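Local coordinates for protein receptor-type adenylate cyclase gresag 4.1 (Trypanosoma brucei, PDB 1FX2) that converts ATP into cyclic AMP and diphosphate with magnesium as cofactor, this chain being the cytoplasmic class III catalytic domain of a membrane receptor-type cyclase, at residues Asp19-Thr24 with Arg133-Ile138; Ala28-Leu33 with Thr92-Asp97; Val170-Gln175 with Ala226-Arg231. All coordinates share one frame; numbering follows the deposited sequence.

Interaction 1. Residues Asp19-Thr24 with Arg133-Ile138; sequences DIESST and RVRVGI. With SO4 (sulfate ion), chain B.
D19 pairs with R135 across the antiparallel strands 13-20 and 134-141, a hydrogen-bonded pair with D19 N to R135 O at 3.1 Å and R135 N to D19 O at 2.8 Å. Its side chain shares a face of the sheet with R135, and CB sits over one face of the guanidinium, displaced from its centre. With CG beside the backbone N (chi1 -84°), the D19 side chain crosses that of R135 obliquely. The carboxylate, predicted to bind magnesium, is not in salt-bridge contact with R135; its OD2 bonds to S63. I20 follows opposite V134 as a non-hydrogen-bonded pair on the other face, the CA atoms 4.4 Å apart. At E21 the N still donates to R133 O (2.8 Å, 166° at the hydrogen), the last backbone bond across the pair as the chain enters a type II turn from I20 to S23. In the conformer given, one of two modelled, E21 reaches R133 NH1 from OE1 and R135 NH1 from OE2 through one water each, and OE2 also accepts from G173 N. S22, at the N-cap position of helix 23-29, gives its backbone N to sulfate O3 (2.9 Å, 175°), and R135 NH1 donates to the same oxygen at 3.0 Å. An anion, probably from the crystallisation liquor, is thus held between a helix start and an arginine that also pairs with E168 and, less surely placed, E232. In the central sheet of the cyclase fold, V134 packs on helix 71-87, I20 touches Y99 of helix 94-109, and V134 and V136 bond on to segment 170-175 and strand 176-179.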
loop_
_atom_site.group_PDB
_atom_site.type_symbol
_atom_site.label_atom_id
_atom_site.label_comp_id
_atom_site.label_asym_id
_atom_site.label_seq_id
_atom_site.Cartn_x
_atom_site.Cartn_y
_atom_site.Cartn_z
ATOM N N ASP A 19 11.837 2.556 17.693
ATOM C CA ASP A 19 12.537 3.694 18.331
ATOM C C ASP A 19 11.603 4.453 19.171
ATOM O O ASP A 19 10.356 4.551 18.869
ATOM C CB ASP A 19 13.082 4.777 17.329
ATOM C CG ASP A 19 14.414 4.429 16.756
ATOM O OD1 ASP A 19 14.512 3.822 15.653
ATOM O OD2 ASP A 19 15.423 4.775 17.367
ATOM N N ILE A 20 12.111 5.024 20.253
ATOM C CA ILE A 20 11.307 5.966 21.027
ATOM C C ILE A 20 11.302 7.318 20.253
ATOM O O ILE A 20 12.350 7.827 19.872
ATOM C CB ILE A 20 11.932 6.211 22.397
ATOM C CG1 ILE A 20 11.799 4.939 23.250
ATOM C CG2 ILE A 20 11.183 7.420 23.111
ATOM C CD1 ILE A 20 12.653 5.050 24.552
ATOM N N GLU A 21 10.133 7.853 19.878
ATOM C CA GLU A 21 10.111 9.153 19.173
ATOM C C GLU A 21 10.554 10.224 20.181
ATOM O O GLU A 21 10.125 10.254 21.330
ATOM C CB GLU A 21 8.689 9.477 18.717
ATOM C CG GLU A 21 8.594 10.875 18.035
ATOM C CD GLU A 21 7.184 11.256 17.609
ATOM O OE1 GLU A 21 6.512 12.087 18.263
ATOM O OE2 GLU A 21 6.788 10.802 16.548
ATOM N N SER A 22 11.345 11.189 19.666
ATOM C CA SER A 22 11.873 12.363 20.374
ATOM C C SER A 22 12.757 12.013 21.571
ATOM O O SER A 22 12.745 12.705 22.564
ATOM C CB SER A 22 10.713 13.269 20.797
ATOM O OG SER A 22 9.836 13.520 19.729
ATOM N N SER A 23 13.516 10.917 21.439
ATOM C CA SER A 23 14.365 10.459 22.529
ATOM C C SER A 23 15.394 11.556 22.956
ATOM O O SER A 23 15.559 11.820 24.166
ATOM C CB SER A 23 15.064 9.122 22.027
ATOM O OG SER A 23 15.532 8.448 23.136
ATOM N N THR A 24 16.031 12.317 22.055
ATOM C CA THR A 24 16.933 13.382 22.432
ATOM C C THR A 24 16.255 14.364 23.308
ATOM O O THR A 24 16.714 14.791 24.366
ATOM C CB THR A 24 17.560 14.259 21.221
ATOM O OG1 THR A 24 18.814 13.703 20.920
ATOM C CG2 THR A 24 17.873 15.774 21.558
ATOM N N ARG A 133 6.318 7.042 23.396
ATOM C CA ARG A 133 5.629 6.722 22.124
ATOM C C ARG A 133 6.658 6.097 21.168
ATOM O O ARG A 133 7.686 6.746 20.815
ATOM C CB ARG A 133 5.057 8.041 21.524
ATOM C CG ARG A 133 3.947 8.663 22.347
ATOM C CD ARG A 133 3.504 9.967 21.714
ATOM N NE ARG A 133 2.452 10.572 22.586
ATOM C CZ ARG A 133 1.749 11.624 22.171
ATOM N NH1 ARG A 133 1.974 12.162 20.979
ATOM N NH2 ARG A 133 0.877 12.183 23.018
ATOM N N VAL A 134 6.435 4.855 20.826
ATOM C CA VAL A 134 7.453 4.075 20.076
ATOM C C VAL A 134 6.922 3.954 18.648
ATOM O O VAL A 134 5.749 3.638 18.411
ATOM C CB VAL A 134 7.468 2.679 20.684
ATOM C CG1 VAL A 134 8.448 1.767 19.892
ATOM C CG2 VAL A 134 7.996 2.760 22.128
ATOM N N ARG A 135 7.822 4.325 17.709
ATOM C CA ARG A 135 7.525 4.106 16.270
ATOM C C ARG A 135 8.060 2.768 15.858
ATOM O O ARG A 135 9.084 2.298 16.375
ATOM C CB ARG A 135 8.154 5.223 15.395
ATOM C CG ARG A 135 9.620 5.384 15.574
ATOM C CD ARG A 135 10.147 6.340 14.399
ATOM N NE ARG A 135 11.566 6.555 14.533
ATOM C CZ ARG A 135 12.055 7.561 15.223
ATOM N NH1 ARG A 135 11.221 8.445 15.820
ATOM N NH2 ARG A 135 13.390 7.707 15.331
ATOM N N VAL A 136 7.319 2.089 14.960
ATOM C CA VAL A 136 7.705 0.732 14.548
ATOM C C VAL A 136 7.552 0.584 13.041
ATOM O O VAL A 136 6.532 1.078 12.460
ATOM C CB VAL A 136 6.726 -0.286 15.221
ATOM C CG1 VAL A 136 7.111 -1.743 14.896
ATOM C CG2 VAL A 136 6.742 -0.118 16.782
ATOM N N GLY A 137 8.537 -0.101 12.449
ATOM C CA GLY A 137 8.406 -0.427 10.998
ATOM C C GLY A 137 8.632 -1.936 10.848
ATOM O O GLY A 137 9.533 -2.512 11.511
ATOM N N ILE A 138 7.912 -2.521 9.893
ATOM C CA ILE A 138 7.984 -3.956 9.662
ATOM C C ILE A 138 8.084 -4.231 8.167
ATOM O O ILE A 138 7.370 -3.569 7.377
ATOM C CB ILE A 138 6.691 -4.694 10.145
ATOM C CG1 ILE A 138 6.446 -4.410 11.636
ATOM C CG2 ILE A 138 6.860 -6.242 9.940
ATOM C CD1 ILE A 138 5.119 -4.977 12.102
HETATM S S SO4 B . 13.339 11.473 16.402
HETATM O O1 SO4 B . 13.768 12.662 17.097
HETATM O O2 SO4 B . 14.304 10.372 16.493
HETATM O O3 SO4 B . 12.038 11.078 16.875
HETATM O O4 SO4 B . 13.190 11.843 14.971
HETATM O O HOH W 1 3.757 11.874 18.861
HETATM O O HOH W 2 8.485 8.945 15.297
#

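Interaction 2. Residues Ala28-Leu33 with Thr92-Asp97; sequences AAHPDL and TNALDD
H30 and L33, in the turn that follows helix 23-29, both lean on A94 in the first turn of helix 94-109. The apolar part centres on A94 CB, which touches H30 CE1 at 3.7 Å and L33 CD1 also at 3.7 Å, so that one methyl is shared by an imidazole and a leucine branch. L33 and T92 meet tip to tip, CD1 of L33 lying 3.9 Å from T92 OG1. L95 adds its CD2 near H30 CD2 at 4.3 Å. On the H30 side, A29 CB lies over the centre of one ring face. The polar part is organised within each segment and by a nearby serine. T92 OG1, anti to its backbone N (chi1 -178°), accepts from A94 N at 2.9 Å and caps the start of helix 94-109, while L33 N bonds to H30 O and closes the turn. H30 NE2 is hydrogen-bonded to S98 OG, one helical turn beyond A94, and lies 3.4 Å from A94 O. With about 200 Å² buried, the chemistry implies a modest surface junction between a helix end and a helix start, in which apolar packing on one alanine sits beside a histidine-serine bond, which probably helps fix the ring, and a capped helix start.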
loop_
_atom_site.group_PDB
_atom_site.type_symbol
_atom_site.label_atom_id
_atom_site.label_comp_id
_atom_site.label_asym_id
_atom_site.label_seq_id
_atom_site.Cartn_x
_atom_site.Cartn_y
_atom_site.Cartn_z
ATOM N N ALA A 28 16.782 15.230 27.333
ATOM C CA ALA A 28 17.217 16.582 27.791
ATOM C C ALA A 28 16.296 17.121 28.822
ATOM O O ALA A 28 16.736 17.766 29.836
ATOM C CB ALA A 28 17.292 17.558 26.632
ATOM N N ALA A 29 14.990 16.924 28.675
ATOM C CA ALA A 29 14.009 17.423 29.621
ATOM C C ALA A 29 13.827 16.610 30.875
ATOM O O ALA A 29 13.573 17.172 31.947
ATOM C CB ALA A 29 12.609 17.514 28.918
ATOM N N HIS A 30 14.060 15.299 30.796
ATOM C CA HIS A 30 13.769 14.393 31.901
ATOM C C HIS A 30 14.916 13.429 32.149
ATOM O O HIS A 30 14.773 12.211 32.180
ATOM C CB HIS A 30 12.540 13.568 31.529
ATOM C CG HIS A 30 11.360 14.413 31.137
ATOM N ND1 HIS A 30 10.814 15.383 31.971
ATOM C CD2 HIS A 30 10.670 14.480 29.974
ATOM C CE1 HIS A 30 9.839 16.007 31.320
ATOM N NE2 HIS A 30 9.725 15.479 30.113
ATOM N N PRO A 31 16.089 13.976 32.461
ATOM C CA PRO A 31 17.245 13.073 32.693
ATOM C C PRO A 31 17.131 12.179 33.935
ATOM O O PRO A 31 17.761 11.113 33.981
ATOM C CB PRO A 31 18.436 14.065 32.867
ATOM C CG PRO A 31 17.733 15.246 33.480
ATOM C CD PRO A 31 16.469 15.409 32.618
ATOM N N ASP A 32 16.294 12.529 34.884
ATOM C CA ASP A 32 16.084 11.731 36.064
ATOM C C ASP A 32 14.921 10.711 35.906
ATOM O O ASP A 32 14.750 9.821 36.704
ATOM C CB ASP A 32 15.764 12.658 37.231
ATOM C CG ASP A 32 16.998 13.423 37.724
ATOM O OD1 ASP A 32 18.152 13.043 37.408
ATOM O OD2 ASP A 32 16.794 14.408 38.459
ATOM N N LEU A 33 14.232 10.755 34.788
ATOM C CA LEU A 33 13.118 9.792 34.555
ATOM C C LEU A 33 13.495 8.839 33.427
ATOM O O LEU A 33 13.077 7.703 33.450
ATOM C CB LEU A 33 11.807 10.508 34.091
ATOM C CG LEU A 33 11.203 11.629 34.909
ATOM C CD1 LEU A 33 10.004 12.225 34.106
ATOM C CD2 LEU A 33 10.774 10.980 36.222
ATOM N N THR A 92 4.518 8.780 35.981
ATOM C CA THR A 92 4.690 10.187 35.713
ATOM C C THR A 92 3.794 10.605 34.556
ATOM O O THR A 92 3.555 9.785 33.659
ATOM C CB THR A 92 6.196 10.532 35.339
ATOM O OG1 THR A 92 6.298 11.938 35.140
ATOM C CG2 THR A 92 6.611 9.837 34.005
ATOM N N ASN A 93 3.381 11.884 34.522
ATOM C CA ASN A 93 2.657 12.424 33.341
ATOM C C ASN A 93 3.621 13.305 32.597
ATOM O O ASN A 93 3.242 13.877 31.562
ATOM C CB ASN A 93 1.465 13.319 33.729
ATOM C CG ASN A 93 0.371 12.562 34.436
ATOM O OD1 ASN A 93 -0.002 11.466 34.045
ATOM N ND2 ASN A 93 -0.101 13.142 35.532
ATOM N N ALA A 94 4.891 13.365 33.035
ATOM C CA ALA A 94 5.810 14.320 32.401
ATOM C C ALA A 94 6.137 14.034 30.923
ATOM O O ALA A 94 6.363 14.933 30.137
ATOM C CB ALA A 94 7.112 14.406 33.153
ATOM N N LEU A 95 6.232 12.779 30.606
ATOM C CA LEU A 95 6.521 12.403 29.229
ATOM C C LEU A 95 5.331 12.729 28.287
ATOM O O LEU A 95 5.536 13.327 27.200
ATOM C CB LEU A 95 6.815 10.915 29.384
ATOM C CG LEU A 95 8.256 10.670 29.824
ATOM C CD1 LEU A 95 8.373 9.426 30.668
ATOM C CD2 LEU A 95 9.204 10.619 28.685
ATOM N N ASP A 96 4.095 12.490 28.762
ATOM C CA ASP A 96 2.892 12.862 27.996
ATOM C C ASP A 96 2.801 14.381 27.857
ATOM O O ASP A 96 2.486 14.900 26.786
ATOM C CB ASP A 96 1.676 12.277 28.671
ATOM C CG ASP A 96 1.609 10.783 28.497
ATOM O OD1 ASP A 96 2.089 10.023 29.362
ATOM O OD2 ASP A 96 1.156 10.370 27.394
ATOM N N ASP A 97 3.107 15.096 28.945
ATOM C CA ASP A 97 3.099 16.573 28.819
ATOM C C ASP A 97 4.100 17.037 27.810
ATOM O O ASP A 97 3.792 17.925 27.009
ATOM C CB ASP A 97 3.474 17.193 30.208
ATOM C CG ASP A 97 2.360 17.064 31.233
ATOM O OD1 ASP A 97 1.235 16.678 30.913
ATOM O OD2 ASP A 97 2.657 17.297 32.421
#

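Interaction 3. Residues Val170-Gln175 with Ala226-Arg231; sequences VANGGQ and ALRLDR. With SO4 (sulfate ion), chain B.
N172 of the segment 170-175 reaches the tail segment 226-231 with its amide, ND2 donating to A226 O at 3.1 Å. That oxygen is approached from above its carbonyl plane, although it lies in the amide plane of N172. ND2 also donates to Q175 OE1, which takes N172 N as well (2.8 Å, 169° at the hydrogen). OE1 thus has two donors, which grip the Q175 side-chain amide across the type II turn from N172 to Q175; the turn itself is closed by Q175 N to N172 O.

R228 carries the contact outward from there. It is the centre of an inverse gamma turn, and its N donates to V170 O at 2.8 Å. CB lies beside that same oxygen, and CG, anti to the carbonyl carbon (chi1 -50°), comes to 3.6 Å from N172 OD1. CD rests 3.6 Å from A171 O. At chi3 (98°) the chain bends, placing NE near OE2 of the E21 conformer given, in a long, weak ion pair. CZ then turns the guanidinium edge to the sulfate, whose S lies in its plane, and NH1 donates to both O3 and O4, each at 3.0 Å.

Among the apolar groups, L227 and V170 cross obliquely, and L227 CD2 comes to 3.6 Å from Q175 OE1. V170 CG1 lies over the centre of one face of the R231 guanidinium, though R231 is poorly ordered. Both segments lack regular structure, so side-chain amide and backbone bonds, rather than a strand pairing, join the C-terminal tail to the loop before strand 176-179. R135 NH1 lies close to R228 NH1, and the sulfate bonded to both probably eases the repulsion between their like charges.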
loop_
_atom_site.group_PDB
_atom_site.type_symbol
_atom_site.label_atom_id
_atom_site.label_comp_id
_atom_site.label_asym_id
_atom_site.label_seq_id
_atom_site.Cartn_x
_atom_site.Cartn_y
_atom_site.Cartn_z
ATOM N N VAL A 170 9.969 6.740 9.072
ATOM C CA VAL A 170 8.955 7.712 8.741
ATOM C C VAL A 170 7.694 7.562 9.585
ATOM O O VAL A 170 6.760 8.370 9.427
ATOM C CB VAL A 170 8.543 7.649 7.255
ATOM C CG1 VAL A 170 9.843 7.939 6.421
ATOM C CG2 VAL A 170 7.818 6.374 6.807
ATOM N N ALA A 171 7.634 6.548 10.441
ATOM C CA ALA A 171 6.473 6.428 11.306
ATOM C C ALA A 171 6.451 7.401 12.459
ATOM O O ALA A 171 7.499 7.803 12.962
ATOM C CB ALA A 171 6.426 4.981 11.901
ATOM N N ASN A 172 5.231 7.742 12.872
ATOM C CA ASN A 172 5.054 8.572 14.046
ATOM C C ASN A 172 5.159 7.712 15.305
ATOM O O ASN A 172 4.982 6.496 15.303
ATOM C CB ASN A 172 3.647 9.243 13.980
ATOM C CG ASN A 172 3.606 10.339 12.977
ATOM O OD1 ASN A 172 4.187 11.433 13.213
ATOM N ND2 ASN A 172 3.085 10.012 11.770
ATOM N N GLY A 173 5.376 8.395 16.438
ATOM C CA GLY A 173 5.367 7.659 17.682
ATOM C C GLY A 173 3.983 7.087 17.921
ATOM O O GLY A 173 2.959 7.746 17.710
ATOM N N GLY A 174 3.964 5.840 18.405
ATOM C CA GLY A 174 2.667 5.204 18.537
ATOM C C GLY A 174 2.085 4.519 17.309
ATOM O O GLY A 174 1.022 3.934 17.360
ATOM N N GLN A 175 2.755 4.666 16.175
ATOM C CA GLN A 175 2.294 4.163 14.881
ATOM C C GLN A 175 3.191 2.990 14.457
ATOM O O GLN A 175 4.401 2.977 14.692
ATOM C CB GLN A 175 2.486 5.333 13.869
ATOM C CG GLN A 175 1.755 5.067 12.493
ATOM C CD GLN A 175 1.828 6.286 11.627
ATOM O OE1 GLN A 175 2.773 7.039 11.678
ATOM N NE2 GLN A 175 0.845 6.459 10.739
ATOM N N ALA A 226 0.839 13.406 9.453
ATOM C CA ALA A 226 1.461 12.881 8.287
ATOM C C ALA A 226 2.728 12.133 8.664
ATOM O O ALA A 226 3.397 12.339 9.726
ATOM C CB ALA A 226 1.773 14.094 7.348
ATOM N N LEU A 227 3.148 11.278 7.734
ATOM C CA LEU A 227 4.400 10.525 7.904
ATOM C C LEU A 227 5.577 11.514 8.016
ATOM O O LEU A 227 5.533 12.635 7.453
ATOM C CB LEU A 227 4.614 9.538 6.779
ATOM C CG LEU A 227 3.569 8.457 6.796
ATOM C CD1 LEU A 227 3.945 7.392 5.704
ATOM C CD2 LEU A 227 3.470 7.760 8.202
ATOM N N ARG A 228 6.619 11.113 8.743
ATOM C CA ARG A 228 7.754 12.001 8.945
ATOM C C ARG A 228 8.775 11.754 7.836
ATOM O O ARG A 228 9.794 11.157 8.052
ATOM C CB ARG A 228 8.382 11.710 10.315
ATOM C CG ARG A 228 7.360 11.673 11.450
ATOM C CD ARG A 228 7.978 11.343 12.830
ATOM N NE ARG A 228 8.255 12.513 13.666
ATOM C CZ ARG A 228 9.316 12.607 14.473
ATOM N NH1 ARG A 228 10.210 11.617 14.516
ATOM N NH2 ARG A 228 9.410 13.630 15.322
ATOM N N LEU A 229 8.554 12.369 6.690
ATOM C CA LEU A 229 9.461 12.168 5.569
ATOM C C LEU A 229 10.856 12.712 5.894
ATOM O O LEU A 229 11.857 12.241 5.341
ATOM C CB LEU A 229 8.851 12.723 4.291
ATOM C CG LEU A 229 7.470 12.077 4.072
ATOM C CD1 LEU A 229 6.866 12.616 2.777
ATOM C CD2 LEU A 229 7.501 10.519 4.071
ATOM N N ASP A 230 10.909 13.657 6.831
ATOM C CA ASP A 230 12.162 14.194 7.349
ATOM C C ASP A 230 12.502 13.114 8.418
ATOM O O ASP A 230 11.806 12.978 9.433
ATOM C CB ASP A 230 11.888 15.566 7.992
ATOM C CG ASP A 230 13.093 16.125 8.739
ATOM O OD1 ASP A 230 14.241 15.852 8.310
ATOM O OD2 ASP A 230 12.897 16.832 9.759
ATOM N N ARG A 231 13.601 12.387 8.219
ATOM C CA ARG A 231 13.969 11.230 9.074
ATOM C C ARG A 231 15.054 11.200 10.169
ATOM O O ARG A 231 15.299 12.163 10.899
ATOM C CB ARG A 231 14.367 10.088 8.165
ATOM C CG ARG A 231 13.515 9.746 7.007
ATOM C CD ARG A 231 14.450 8.889 6.163
ATOM N NE ARG A 231 13.790 8.192 5.077
ATOM C CZ ARG A 231 13.032 8.777 4.154
ATOM N NH1 ARG A 231 12.821 10.091 4.145
ATOM N NH2 ARG A 231 12.392 8.023 3.287
HETATM S S SO4 B . 13.339 11.473 16.402
HETATM O O1 SO4 B . 13.768 12.662 17.097
HETATM O O2 SO4 B . 14.304 10.372 16.493
HETATM O O3 SO4 B . 12.038 11.078 16.875
HETATM O O4 SO4 B . 13.190 11.843 14.971
#

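How the interactions relate
Interaction 1 is buried near the centre of the chain, interaction 3 is partly buried beside it, and interaction 2 lies at the surface about 16 Å from interaction 1, centre to centre. Interactions 1 and 3 touch directly: V134 O meets G174 N and R135 CD packs on A171 O, so the tail is joined through the loop to the central sheet, and one sulfate contacts both. Helix 23-29 joins interactions 1 and 2: its start lies in 19-24, and its last residues, 28-29, open 28-33, whose touching residues come just after it. Paired strands and charged groups mark interaction 1, loop amides and an arginine interaction 3, and mainly apolar packing interaction 2.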